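PDB 1USY: ATP phosphoribosyltransferase regulatory subunit from Thermotoga maritima, which probably serves as the regulatory partner of ATP phosphoribosyltransferase, needed for the first step of histidine biosynthesis and possibly relaying feedback control by histidine. Local coordinates for residues A160-L165 against R175-I180; I112-A117 against F239-T244; I126-H131 against E222-L227. One frame throughout, in Å; residues are numbered along the deposited sequence.

Interaction 1 (A160-L165 against R175-I180); sequences AEIEFL and RVEKII. With HIS (histidine), chain N.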
ATOM      1  N   ALA B 160     -12.323 -34.274  29.570  1.00 23.85           N
ATOM      2  CA  ALA B 160     -11.290 -35.262  29.935  1.00 23.27           C
ATOM      3  C   ALA B 160     -10.017 -34.636  30.549  1.00 22.05           C
ATOM      4  O   ALA B 160      -9.409 -35.237  31.448  1.00 20.85           O
ATOM      5  CB  ALA B 160     -10.928 -36.133  28.738  1.00 21.08           C
ATOM      6  N   GLU B 161      -9.620 -33.458  30.055  1.00 18.83           N
ATOM      7  CA  GLU B 161      -8.466 -32.740  30.590  1.00 22.87           C
ATOM      8  C   GLU B 161      -8.816 -32.097  31.931  1.00 24.79           C
ATOM      9  O   GLU B 161      -7.959 -31.932  32.803  1.00 19.68           O
ATOM     10  CB  GLU B 161      -7.990 -31.671  29.627  1.00 25.90           C
ATOM     11  CG  GLU B 161      -6.769 -30.934  30.139  1.00 36.67           C
ATOM     12  CD  GLU B 161      -5.584 -31.093  29.231  1.00 43.57           C
ATOM     13  OE1 GLU B 161      -5.577 -30.453  28.143  1.00 47.00           O
ATOM     14  OE2 GLU B 161      -4.669 -31.868  29.605  1.00 49.45           O
ATOM     15  N   ILE B 162     -10.079 -31.728  32.088  1.00 22.35           N
ATOM     16  CA  ILE B 162     -10.539 -31.245  33.379  1.00 24.95           C
ATOM     17  C   ILE B 162     -10.486 -32.354  34.439  1.00 22.48           C
ATOM     18  O   ILE B 162      -9.962 -32.138  35.521  1.00 26.92           O
ATOM     19  CB  ILE B 162     -11.942 -30.606  33.260  1.00 24.60           C
ATOM     20  CG1 ILE B 162     -11.803 -29.160  32.797  1.00 23.99           C
ATOM     21  CG2 ILE B 162     -12.681 -30.649  34.589  1.00 24.69           C
ATOM     22  CD1 ILE B 162     -12.899 -28.718  31.875  1.00 32.24           C
ATOM     23  N   GLU B 163     -11.014 -33.535  34.131  1.00 21.12           N
ATOM     24  CA  GLU B 163     -10.959 -34.641  35.084  1.00 24.89           C
ATOM     25  C   GLU B 163      -9.508 -34.995  35.448  1.00 24.88           C
ATOM     26  O   GLU B 163      -9.216 -35.303  36.600  1.00 27.98           O
ATOM     27  CB  GLU B 163     -11.706 -35.874  34.575  1.00 26.48           C
ATOM     28  CG  GLU B 163     -13.040 -35.559  33.942  1.00 36.05           C
ATOM     29  CD  GLU B 163     -14.186 -36.350  34.526  1.00 45.81           C
ATOM     30  OE1 GLU B 163     -14.602 -37.348  33.874  1.00 47.89           O
ATOM     31  OE2 GLU B 163     -14.683 -35.961  35.625  1.00 47.05           O
ATOM     32  N   PHE B 164      -8.623 -34.924  34.461  1.00 21.35           N
ATOM     33  CA  PHE B 164      -7.187 -35.119  34.639  1.00 25.91           C
ATOM     34  C   PHE B 164      -6.542 -33.957  35.412  1.00 25.56           C
ATOM     35  O   PHE B 164      -5.685 -34.175  36.245  1.00 28.76           O
ATOM     36  CB  PHE B 164      -6.500 -35.318  33.271  1.00 24.15           C
ATOM     37  CG  PHE B 164      -4.987 -35.305  33.326  1.00 27.64           C
ATOM     38  CD1 PHE B 164      -4.277 -36.400  33.831  1.00 31.52           C
ATOM     39  CD2 PHE B 164      -4.270 -34.206  32.857  1.00 32.58           C
ATOM     40  CE1 PHE B 164      -2.887 -36.391  33.886  1.00 30.88           C
ATOM     41  CE2 PHE B 164      -2.871 -34.186  32.903  1.00 32.25           C
ATOM     42  CZ  PHE B 164      -2.179 -35.280  33.414  1.00 33.53           C
ATOM     43  N   LEU B 165      -6.940 -32.726  35.133  1.00 28.95           N
ATOM     44  CA  LEU B 165      -6.469 -31.597  35.923  1.00 32.13           C
ATOM     45  C   LEU B 165      -6.901 -31.726  37.385  1.00 35.91           C
ATOM     46  O   LEU B 165      -6.153 -31.340  38.282  1.00 38.44           O
ATOM     47  CB  LEU B 165      -6.988 -30.282  35.359  1.00 34.59           C
ATOM     48  CG  LEU B 165      -5.939 -29.259  34.928  1.00 35.80           C
ATOM     49  CD1 LEU B 165      -6.587 -27.887  34.921  1.00 38.11           C
ATOM     50  CD2 LEU B 165      -4.704 -29.261  35.821  1.00 36.14           C
ATOM     51  N   ARG B 175     -17.724 -28.579  39.974  1.00 29.06           N
ATOM     52  CA  ARG B 175     -18.718 -27.668  39.419  1.00 30.14           C
ATOM     53  C   ARG B 175     -18.354 -27.148  38.032  1.00 30.72           C
ATOM     54  O   ARG B 175     -19.246 -26.695  37.294  1.00 33.99           O
ATOM     55  CB  ARG B 175     -19.087 -26.518  40.373  1.00 31.88           C
ATOM     56  CG  ARG B 175     -17.996 -26.007  41.292  1.00 36.01           C
ATOM     57  CD  ARG B 175     -18.510 -25.055  42.396  1.00 35.10           C
ATOM     58  NE  ARG B 175     -19.556 -24.160  41.904  1.00 37.69           N
ATOM     59  CZ  ARG B 175     -19.449 -22.844  41.732  1.00 34.26           C
ATOM     60  NH1 ARG B 175     -18.331 -22.185  42.035  1.00 31.38           N
ATOM     61  NH2 ARG B 175     -20.481 -22.174  41.255  1.00 36.09           N
ATOM     62  N   VAL B 176     -17.069 -27.240  37.645  1.00 26.86           N
ATOM     63  CA  VAL B 176     -16.679 -26.978  36.257  1.00 18.51           C
ATOM     64  C   VAL B 176     -17.192 -28.144  35.401  1.00 20.32           C
ATOM     65  O   VAL B 176     -17.839 -27.955  34.370  1.00 16.51           O
ATOM     66  CB  VAL B 176     -15.159 -26.856  36.074  1.00 18.18           C
ATOM     67  CG1 VAL B 176     -14.822 -26.678  34.598  1.00  7.33           C
ATOM     68  CG2 VAL B 176     -14.591 -25.687  36.874  1.00 14.80           C
ATOM     69  N   GLU B 177     -16.925 -29.356  35.868  1.00 20.75           N
ATOM     70  CA  GLU B 177     -17.366 -30.562  35.172  1.00 24.83           C
ATOM     71  C   GLU B 177     -18.895 -30.579  34.972  1.00 27.44           C
ATOM     72  O   GLU B 177     -19.383 -31.103  33.972  1.00 25.75           O
ATOM     73  CB  GLU B 177     -16.920 -31.809  35.945  1.00 26.55           C
ATOM     74  CG  GLU B 177     -15.396 -31.979  36.007  1.00 27.12           C
ATOM     75  CD  GLU B 177     -14.921 -32.880  37.141  1.00 29.76           C
ATOM     76  OE1 GLU B 177     -15.711 -33.137  38.088  1.00 25.07           O
ATOM     77  OE2 GLU B 177     -13.740 -33.320  37.102  1.00 32.27           O
ATOM     78  N   LYS B 178     -19.635 -29.980  35.911  1.00 24.07           N
ATOM     79  CA  LYS B 178     -21.089 -30.029  35.876  1.00 27.36           C
ATOM     80  C   LYS B 178     -21.633 -29.082  34.800  1.00 28.79           C
ATOM     81  O   LYS B 178     -22.520 -29.455  34.008  1.00 26.12           O
ATOM     82  CB  LYS B 178     -21.681 -29.741  37.257  1.00 32.83           C
ATOM     83  CG  LYS B 178     -23.077 -30.285  37.484  1.00 36.35           C
ATOM     84  CD  LYS B 178     -24.005 -29.175  38.000  1.00 47.29           C
ATOM     85  CE  LYS B 178     -25.478 -29.599  38.003  1.00 47.68           C
ATOM     86  NZ  LYS B 178     -26.346 -28.481  37.554  1.00 50.15           N
ATOM     87  N   ILE B 179     -21.068 -27.882  34.758  1.00 24.01           N
ATOM     88  CA  ILE B 179     -21.355 -26.911  33.704  1.00 23.89           C
ATOM     89  C   ILE B 179     -21.190 -27.525  32.291  1.00 19.47           C
ATOM     90  O   ILE B 179     -22.100 -27.462  31.462  1.00 25.63           O
ATOM     91  CB  ILE B 179     -20.452 -25.676  33.935  1.00 24.55           C
ATOM     92  CG1 ILE B 179     -21.117 -24.764  34.960  1.00 25.91           C
ATOM     93  CG2 ILE B 179     -20.128 -24.940  32.648  1.00 24.09           C
ATOM     94  CD1 ILE B 179     -21.696 -23.531  34.369  1.00 30.36           C
ATOM     95  N   ILE B 180     -20.045 -28.143  32.038  1.00 14.27           N
ATOM     96  CA  ILE B 180     -19.809 -28.809  30.761  1.00 18.80           C
ATOM     97  C   ILE B 180     -20.877 -29.901  30.520  1.00 20.52           C
ATOM     98  O   ILE B 180     -21.664 -29.803  29.588  1.00 23.82           O
ATOM     99  CB  ILE B 180     -18.392 -29.392  30.725  1.00  8.37           C
ATOM    100  CG1 ILE B 180     -17.377 -28.261  30.842  1.00 15.53           C
ATOM    101  CG2 ILE B 180     -18.168 -30.151  29.462  1.00 13.37           C
ATOM    102  CD1 ILE B 180     -15.938 -28.721  30.998  1.00 11.10           C
TER
HETATM  103  C   HIS N1205      -4.767 -28.521  25.634  0.80 60.10           C
HETATM  104  O   HIS N1205      -3.775 -28.264  24.912  0.80 64.50           O
HETATM  105  CB  HIS N1205      -3.505 -30.479  26.382  0.80 70.25           C
HETATM  106  CG  HIS N1205      -3.474 -30.740  24.921  0.80 67.71           C
HETATM  107  ND1 HIS N1205      -3.469 -32.018  24.406  0.80 72.44           N
HETATM  108  CD2 HIS N1205      -3.461 -29.881  23.884  0.80 66.51           C
HETATM  109  CE1 HIS N1205      -3.457 -31.914  23.093  0.80 71.29           C
HETATM  110  NE2 HIS N1205      -3.453 -30.640  22.765  0.80 66.91           N
HETATM  111  OXT HIS N1205      -5.716 -27.757  25.545  0.80 62.00           O
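The carboxylates of E163 and E177 stand almost perpendicular, their planes 89° apart: E163 OE2 sits over a face of the E177 carboxylate, whereas E177 OE2 lies close to the plane of the E163 group. E163 OE2 and E177 OE2 are 3.2 Å apart, and as two acceptors they form no hydrogen bond; the like charges would probably repel unless screened. The pair lies between helices 159-168 and 174-185, an antiparallel helical hairpin whose short segments run at 169° with axes 10.2 Å apart. It is a good example of a contact with a polar outer side over an apolar centre, where the joining is done. Beneath the acids, I162 fills the middle of the contact: its CG2 lies against CG of E177, while its CD1 branch turns toward V176. Replacing E177 by an alanine would probably leave I162 CG2 without the aliphatic neighbour it rests on and open a gap on the solvent side. On another side of helix 159-168, E161 faces a bound histidine, and its OE2 forms a salt bridge to a basic side chain on the chain of another protein. I180 lines the pocket of a different bound histidine. In the apolar centre V176 CG1, anti to its backbone N (chi1 176°), meets I162 CD1 at 3.9 Å.

Interaction 2 (I112-A117 against F239-T244); sequences IIVESA and FTIYDT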
ATOM      1  N   ILE B 112     -36.871 -10.047  17.902  1.00 24.72           N
ATOM      2  CA  ILE B 112     -36.703  -9.785  16.465  1.00 23.63           C
ATOM      3  C   ILE B 112     -35.710 -10.750  15.760  1.00 19.43           C
ATOM      4  O   ILE B 112     -36.041 -11.289  14.714  1.00 22.21           O
ATOM      5  CB  ILE B 112     -36.304  -8.315  16.236  1.00 22.38           C
ATOM      6  CG1 ILE B 112     -37.359  -7.389  16.795  1.00 15.35           C
ATOM      7  CG2 ILE B 112     -36.075  -8.008  14.771  1.00 20.34           C
ATOM      8  CD1 ILE B 112     -36.871  -5.972  16.921  1.00 18.55           C
ATOM      9  N   ILE B 113     -34.526 -10.964  16.331  1.00 18.41           N
ATOM     10  CA  ILE B 113     -33.531 -11.837  15.715  1.00 21.17           C
ATOM     11  C   ILE B 113     -34.095 -13.264  15.620  1.00 21.71           C
ATOM     12  O   ILE B 113     -34.059 -13.875  14.559  1.00 22.17           O
ATOM     13  CB  ILE B 113     -32.156 -11.832  16.480  1.00 21.08           C
ATOM     14  CG1 ILE B 113     -31.375 -10.513  16.375  1.00 19.55           C
ATOM     15  CG2 ILE B 113     -31.241 -12.933  15.947  1.00 19.35           C
ATOM     16  CD1 ILE B 113     -31.790  -9.588  15.338  1.00 24.65           C
ATOM     17  N   VAL B 114     -34.623 -13.787  16.726  1.00 20.86           N
ATOM     18  CA  VAL B 114     -35.179 -15.144  16.730  1.00 17.18           C
ATOM     19  C   VAL B 114     -36.333 -15.243  15.734  1.00 23.03           C
ATOM     20  O   VAL B 114     -36.348 -16.164  14.893  1.00 25.27           O
ATOM     21  CB  VAL B 114     -35.672 -15.592  18.152  1.00 16.04           C
ATOM     22  CG1 VAL B 114     -36.557 -16.851  18.095  1.00 11.33           C
ATOM     23  CG2 VAL B 114     -34.501 -15.795  19.108  1.00  7.25           C
ATOM     24  N   GLU B 115     -37.305 -14.328  15.826  1.00 23.29           N
ATOM     25  CA  GLU B 115     -38.453 -14.374  14.908  1.00 25.28           C
ATOM     26  C   GLU B 115     -37.973 -14.315  13.460  1.00 30.04           C
ATOM     27  O   GLU B 115     -38.498 -15.062  12.591  1.00 27.80           O
ATOM     28  CB  GLU B 115     -39.442 -13.250  15.150  1.00 23.89           C
ATOM     29  CG  GLU B 115     -40.586 -13.248  14.157  1.00 25.94           C
ATOM     30  CD  GLU B 115     -41.520 -12.084  14.342  1.00 32.93           C
ATOM     31  OE1 GLU B 115     -41.490 -11.458  15.410  1.00 39.48           O
ATOM     32  OE2 GLU B 115     -42.305 -11.790  13.418  1.00 47.21           O
ATOM     33  N   SER B 116     -36.978 -13.454  13.215  1.00 21.14           N
ATOM     34  CA  SER B 116     -36.367 -13.351  11.897  1.00 28.34           C
ATOM     35  C   SER B 116     -35.710 -14.649  11.469  1.00 26.16           C
ATOM     36  O   SER B 116     -35.809 -15.047  10.307  1.00 25.35           O
ATOM     37  CB  SER B 116     -35.338 -12.220  11.842  1.00 25.06           C
ATOM     38  OG  SER B 116     -36.000 -10.984  12.036  1.00 33.15           O
ATOM     39  N   ALA B 117     -35.040 -15.314  12.400  1.00 27.06           N
ATOM     40  CA  ALA B 117     -34.293 -16.521  12.042  1.00 29.58           C
ATOM     41  C   ALA B 117     -35.236 -17.697  11.767  1.00 28.28           C
ATOM     42  O   ALA B 117     -35.061 -18.454  10.812  1.00 27.43           O
ATOM     43  CB  ALA B 117     -33.225 -16.870  13.103  1.00 26.58           C
ATOM     44  N   PHE B 239     -26.349 -15.109  23.161  1.00 24.31           N
ATOM     45  CA  PHE B 239     -27.149 -16.068  22.426  1.00 26.41           C
ATOM     46  C   PHE B 239     -26.496 -16.420  21.069  1.00 26.56           C
ATOM     47  O   PHE B 239     -25.855 -15.581  20.443  1.00 26.32           O
ATOM     48  CB  PHE B 239     -28.581 -15.554  22.246  1.00 19.40           C
ATOM     49  CG  PHE B 239     -28.702 -14.498  21.175  1.00 30.88           C
ATOM     50  CD1 PHE B 239     -28.960 -14.851  19.855  1.00 30.15           C
ATOM     51  CD2 PHE B 239     -28.535 -13.172  21.476  1.00 25.44           C
ATOM     52  CE1 PHE B 239     -29.074 -13.905  18.882  1.00 32.98           C
ATOM     53  CE2 PHE B 239     -28.647 -12.239  20.509  1.00 30.56           C
ATOM     54  CZ  PHE B 239     -28.928 -12.597  19.209  1.00 31.91           C
ATOM     55  N   THR B 240     -26.636 -17.681  20.666  1.00 21.86           N
ATOM     56  CA  THR B 240     -26.305 -18.123  19.323  1.00 26.43           C
ATOM     57  C   THR B 240     -27.515 -18.841  18.712  1.00 22.49           C
ATOM     58  O   THR B 240     -28.364 -19.367  19.443  1.00 27.96           O
ATOM     59  CB  THR B 240     -25.068 -19.035  19.379  1.00 30.30           C
ATOM     60  OG1 THR B 240     -25.264 -20.046  20.384  1.00 35.77           O
ATOM     61  CG2 THR B 240     -23.847 -18.246  19.904  1.00 27.92           C
ATOM     62  N   ILE B 241     -27.646 -18.823  17.387  1.00 21.98           N
ATOM     63  CA  ILE B 241     -28.792 -19.512  16.742  1.00 19.06           C
ATOM     64  C   ILE B 241     -28.299 -20.442  15.649  1.00 19.87           C
ATOM     65  O   ILE B 241     -27.458 -20.032  14.808  1.00 17.20           O
ATOM     66  CB  ILE B 241     -29.843 -18.527  16.173  1.00 15.56           C
ATOM     67  CG1 ILE B 241     -30.336 -17.558  17.225  1.00 14.77           C
ATOM     68  CG2 ILE B 241     -31.069 -19.256  15.713  1.00 15.12           C
ATOM     69  CD1 ILE B 241     -31.524 -16.727  16.733  1.00 18.46           C
ATOM     70  N   TYR B 242     -28.776 -21.691  15.690  1.00 14.12           N
ATOM     71  CA  TYR B 242     -28.385 -22.692  14.697  1.00 15.93           C
ATOM     72  C   TYR B 242     -29.600 -23.163  13.867  1.00 20.62           C
ATOM     73  O   TYR B 242     -30.744 -23.318  14.373  1.00 18.60           O
ATOM     74  CB  TYR B 242     -27.657 -23.889  15.328  1.00 13.47           C
ATOM     75  CG  TYR B 242     -26.540 -23.543  16.286  1.00 23.32           C
ATOM     76  CD1 TYR B 242     -26.823 -23.126  17.593  1.00 16.88           C
ATOM     77  CD2 TYR B 242     -25.200 -23.621  15.906  1.00 24.67           C
ATOM     78  CE1 TYR B 242     -25.833 -22.822  18.473  1.00 20.64           C
ATOM     79  CE2 TYR B 242     -24.161 -23.275  16.835  1.00 22.27           C
ATOM     80  CZ  TYR B 242     -24.502 -22.870  18.105  1.00 23.45           C
ATOM     81  OH  TYR B 242     -23.544 -22.513  19.066  1.00 32.96           O
ATOM     82  N   ASP B 243     -29.358 -23.374  12.584  1.00 19.23           N
ATOM     83  CA  ASP B 243     -30.380 -23.992  11.754  1.00 23.35           C
ATOM     84  C   ASP B 243     -30.011 -25.467  11.590  1.00 19.94           C
ATOM     85  O   ASP B 243     -28.955 -25.750  11.100  1.00 13.51           O
ATOM     86  CB  ASP B 243     -30.488 -23.289  10.408  1.00 19.31           C
ATOM     87  CG  ASP B 243     -31.411 -24.007   9.443  1.00 32.03           C
ATOM     88  OD1 ASP B 243     -32.508 -24.465   9.873  1.00 31.97           O
ATOM     89  OD2 ASP B 243     -31.128 -24.157   8.225  1.00 35.16           O
ATOM     90  N   THR B 244     -30.877 -26.388  12.027  1.00 19.86           N
ATOM     91  CA  THR B 244     -30.596 -27.800  11.893  1.00 25.51           C
ATOM     92  C   THR B 244     -30.656 -28.195  10.416  1.00 29.49           C
ATOM     93  O   THR B 244     -30.037 -29.160  10.022  1.00 36.66           O
ATOM     94  CB  THR B 244     -31.530 -28.711  12.787  1.00 26.05           C
ATOM     95  OG1 THR B 244     -32.921 -28.504  12.481  1.00 30.93           O
ATOM     96  CG2 THR B 244     -31.448 -28.312  14.215  1.00 28.84           C
TER
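F239 opens the strand's side of this contact by sending its ring toward I113 of the helix. Its CG sits between the backbone N and the carbonyl carbon (chi1 77°), a torsion that sets the ring so that CE1 comes to 3.8 Å from I113 CG2. The two side chains cross at about a right angle, and the ring also rests on I129 of the neighbouring strand. T240, next along, belongs to the other face of the sheet and leaves the helix to its neighbours. I241 carries most of the strand's share of the packing. With CG1 anti to the carbonyl carbon and the chain extended beyond it (chi2 -171°), its CD1 packs among three helix residues, 3.9 Å from I113 CG2, 3.9 Å from V114 CG2 and 4.0 Å from A117 CB. Its other branch, CG2, lies along the same A117 methyl. Y242 again turns to the far face, where its OH is hydrogen-bonded to E128 OE1. D243 then ends the strand, its carboxylate binding the backbone N atoms of S245 and S246 in the turn that follows. Within the helix, I112 O is gripped twice, by S116 N at 2.8 Å and by S116 OG at 2.7 Å, from opposite faces of its plane. Helix and strand segments run parallel, 5° apart with axes separated by 10.2 Å, a purely apolar seam of a helix laid along a mixed sheet, as in the catalytic-domain fold of class II aminoacyl-tRNA synthetases.

Interaction 3 (I126-H131 against E222-L227); sequences IVEIGH and EIDLTL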
ATOM      1  N   ILE B 126     -32.470 -23.763  16.615  1.00 25.67           N
ATOM      2  CA  ILE B 126     -32.085 -23.853  18.018  1.00 20.05           C
ATOM      3  C   ILE B 126     -31.529 -22.495  18.483  1.00 18.18           C
ATOM      4  O   ILE B 126     -30.632 -21.944  17.867  1.00 27.42           O
ATOM      5  CB  ILE B 126     -31.034 -24.992  18.208  1.00 17.62           C
ATOM      6  CG1 ILE B 126     -31.627 -26.352  17.888  1.00 22.57           C
ATOM      7  CG2 ILE B 126     -30.472 -25.035  19.619  1.00 19.10           C
ATOM      8  CD1 ILE B 126     -30.558 -27.490  17.666  1.00 14.18           C
ATOM      9  N   VAL B 127     -32.098 -21.952  19.550  1.00 22.31           N
ATOM     10  CA  VAL B 127     -31.579 -20.754  20.234  1.00 18.77           C
ATOM     11  C   VAL B 127     -30.835 -21.174  21.499  1.00 21.94           C
ATOM     12  O   VAL B 127     -31.423 -21.719  22.459  1.00 21.43           O
ATOM     13  CB  VAL B 127     -32.709 -19.768  20.625  1.00 19.75           C
ATOM     14  CG1 VAL B 127     -32.115 -18.545  21.348  1.00 20.45           C
ATOM     15  CG2 VAL B 127     -33.534 -19.334  19.356  1.00 16.24           C
ATOM     16  N   GLU B 128     -29.528 -20.987  21.477  1.00 15.25           N
ATOM     17  CA  GLU B 128     -28.717 -21.432  22.582  1.00 16.78           C
ATOM     18  C   GLU B 128     -28.388 -20.196  23.435  1.00 15.40           C
ATOM     19  O   GLU B 128     -27.844 -19.221  22.944  1.00 17.08           O
ATOM     20  CB  GLU B 128     -27.481 -22.139  22.037  1.00 16.23           C
ATOM     21  CG  GLU B 128     -26.449 -22.434  23.090  1.00 24.45           C
ATOM     22  CD  GLU B 128     -25.157 -22.981  22.535  1.00 28.32           C
ATOM     23  OE1 GLU B 128     -24.271 -22.208  22.098  1.00 38.12           O
ATOM     24  OE2 GLU B 128     -25.027 -24.206  22.538  1.00 31.50           O
ATOM     25  N   ILE B 129     -28.776 -20.213  24.695  1.00 17.52           N
ATOM     26  CA  ILE B 129     -28.583 -19.045  25.574  1.00 20.23           C
ATOM     27  C   ILE B 129     -27.442 -19.283  26.549  1.00 21.30           C
ATOM     28  O   ILE B 129     -27.208 -20.391  27.025  1.00 24.85           O
ATOM     29  CB  ILE B 129     -29.854 -18.712  26.397  1.00 24.32           C
ATOM     30  CG1 ILE B 129     -31.095 -18.513  25.510  1.00 23.68           C
ATOM     31  CG2 ILE B 129     -29.597 -17.494  27.320  1.00 21.73           C
ATOM     32  CD1 ILE B 129     -31.272 -17.070  25.017  1.00 37.66           C
ATOM     33  N   GLY B 130     -26.733 -18.222  26.859  1.00 20.64           N
ATOM     34  CA  GLY B 130     -25.594 -18.315  27.741  1.00 15.78           C
ATOM     35  C   GLY B 130     -25.574 -17.058  28.589  1.00 18.95           C
ATOM     36  O   GLY B 130     -26.364 -16.132  28.391  1.00 15.05           O
ATOM     37  N   HIS B 131     -24.651 -17.026  29.531  1.00 14.62           N
ATOM     38  CA  HIS B 131     -24.485 -15.864  30.345  1.00 17.74           C
ATOM     39  C   HIS B 131     -23.076 -15.797  30.822  1.00 21.15           C
ATOM     40  O   HIS B 131     -22.520 -16.751  31.355  1.00 23.62           O
ATOM     41  CB  HIS B 131     -25.406 -15.918  31.539  1.00 21.99           C
ATOM     42  CG  HIS B 131     -25.627 -14.596  32.189  1.00  7.81           C
ATOM     43  ND1 HIS B 131     -26.795 -13.888  32.029  1.00 15.08           N
ATOM     44  CD2 HIS B 131     -24.845 -13.864  33.011  1.00 13.16           C
ATOM     45  CE1 HIS B 131     -26.736 -12.779  32.750  1.00 15.64           C
ATOM     46  NE2 HIS B 131     -25.556 -12.733  33.342  1.00 16.52           N
ATOM     47  N   GLU B 222     -32.287 -23.684  24.228  1.00 16.43           N
ATOM     48  CA  GLU B 222     -31.406 -24.448  25.104  1.00 20.80           C
ATOM     49  C   GLU B 222     -30.365 -23.601  25.825  1.00 17.21           C
ATOM     50  O   GLU B 222     -30.060 -22.478  25.449  1.00 23.29           O
ATOM     51  CB  GLU B 222     -30.768 -25.669  24.413  1.00 23.18           C
ATOM     52  CG  GLU B 222     -31.025 -25.764  22.942  1.00 30.04           C
ATOM     53  CD  GLU B 222     -30.883 -27.155  22.367  1.00 30.25           C
ATOM     54  OE1 GLU B 222     -31.926 -27.761  22.056  1.00 29.32           O
ATOM     55  OE2 GLU B 222     -29.738 -27.607  22.146  1.00 31.91           O
ATOM     56  N   ILE B 223     -29.837 -24.154  26.883  1.00 14.55           N
ATOM     57  CA  ILE B 223     -28.993 -23.409  27.762  1.00 13.81           C
ATOM     58  C   ILE B 223     -27.611 -24.013  27.710  1.00 12.09           C
ATOM     59  O   ILE B 223     -27.465 -25.218  27.857  1.00 16.79           O
ATOM     60  CB  ILE B 223     -29.564 -23.510  29.178  1.00 16.06           C
ATOM     61  CG1 ILE B 223     -30.968 -22.857  29.263  1.00 19.24           C
ATOM     62  CG2 ILE B 223     -28.538 -22.995  30.180  1.00 13.72           C
ATOM     63  CD1 ILE B 223     -31.003 -21.336  29.547  1.00 23.76           C
ATOM     64  N   ASP B 224     -26.605 -23.186  27.471  1.00 16.68           N
ATOM     65  CA  ASP B 224     -25.204 -23.663  27.366  1.00 18.08           C
ATOM     66  C   ASP B 224     -24.242 -22.592  27.866  1.00 11.84           C
ATOM     67  O   ASP B 224     -24.104 -21.540  27.276  1.00 15.27           O
ATOM     68  CB  ASP B 224     -24.857 -24.024  25.921  1.00 14.70           C
ATOM     69  CG  ASP B 224     -23.432 -24.572  25.773  1.00 22.06           C
ATOM     70  OD1 ASP B 224     -22.490 -24.118  26.504  1.00 19.55           O
ATOM     71  OD2 ASP B 224     -23.180 -25.468  24.929  1.00 10.87           O
ATOM     72  N   LEU B 225     -23.592 -22.893  28.972  1.00 17.24           N
ATOM     73  CA  LEU B 225     -22.740 -21.954  29.689  1.00 12.16           C
ATOM     74  C   LEU B 225     -21.237 -22.134  29.380  1.00 15.82           C
ATOM     75  O   LEU B 225     -20.375 -21.609  30.115  1.00 12.69           O
ATOM     76  CB  LEU B 225     -22.979 -22.134  31.171  1.00 13.83           C
ATOM     77  CG  LEU B 225     -24.257 -21.591  31.832  1.00 14.12           C
ATOM     78  CD1 LEU B 225     -25.316 -21.022  30.873  1.00 14.39           C
ATOM     79  CD2 LEU B 225     -24.858 -22.689  32.689  1.00 17.22           C
ATOM     80  N   THR B 226     -20.964 -22.967  28.362  1.00 10.95           N
ATOM     81  CA  THR B 226     -19.564 -22.969  27.961  1.00 17.61           C
ATOM     82  C   THR B 226     -19.315 -21.690  27.123  1.00 24.25           C
ATOM     83  O   THR B 226     -19.998 -20.689  27.280  1.00 36.71           O
ATOM     84  CB  THR B 226     -19.279 -24.278  27.186  1.00 17.26           C
ATOM     85  OG1 THR B 226     -20.127 -24.392  26.057  1.00 24.85           O
ATOM     86  CG2 THR B 226     -19.514 -25.531  28.044  1.00 14.58           C
ATOM     87  N   LEU B 227     -18.357 -21.761  26.266  1.00 29.11           N
ATOM     88  CA  LEU B 227     -17.910 -20.640  25.388  1.00 35.27           C
ATOM     89  C   LEU B 227     -17.595 -19.400  26.257  1.00 32.70           C
ATOM     90  O   LEU B 227     -18.341 -18.402  26.303  1.00 32.99           O
ATOM     91  CB  LEU B 227     -18.907 -20.347  24.174  1.00 37.56           C
ATOM     92  CG  LEU B 227     -20.331 -19.699  24.302  1.00 38.48           C
ATOM     93  CD1 LEU B 227     -21.244 -20.217  23.168  1.00 26.35           C
ATOM     94  CD2 LEU B 227     -21.120 -19.958  25.587  1.00 44.87           C
TER
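E128 OE2, which lies 3.3 Å from D224 OD2 without a hydrogen bond because both are acceptors, is held instead by salt bridges from R187 NH2 and from a basic side chain on the chain of another protein. R187 also pairs with E222 OE2 and D224 OD2, and K157 of the histidine pocket reaches D224 OD2 as well, so the cluster of acids is probably stabilised by shared positive charge. The E128 and D224 carboxylate planes are turned 59° apart, and E128 reaches D224 with an extended chain whose CG is anti to the backbone N (chi1 170°). The backbones below join as parallel strands, in a mixed, mostly antiparallel sheet, as in the class II synthetase fold, with 220-223 at its edge within this chain. E222 N bonds V127 O at 2.8 Å, I129 N bonds E222 O at 2.7 Å, and D224 N bonds I129 O at 2.9 Å, each nearly straight. I126 CG2 packs along the E222 side chain, close to its CG and CD. Past the bridges the chain leaves the strand: D224 OD1 accepts from T226 N at 2.7 Å in an Asx turn, and L225 CD1 lies 4.1 Å from G130 CA.

How the interactions relate
The three contacts illustrate how one sheet links a core to a peripheral helical region. Interactions 2 and 3 have centres about 12 Å apart and share the mixed sheet: strands 237-243 and 125-131 are neighbours, probably hydrogen-bonded from T240 O to E128 N and from Y242 O to I126 N. Interaction 1 lies farther out, its centre about 18 Å from that of interaction 3 and about 29 Å from that of interaction 2. It meets interaction 3 where I179 CD1 packs on L225 CD2. Along the chain, interaction 2 encloses interaction 3, which encloses interaction 1; the helices inserted between strands 125-131 and 220-223 thus place a histidine-binding region beside the sheet.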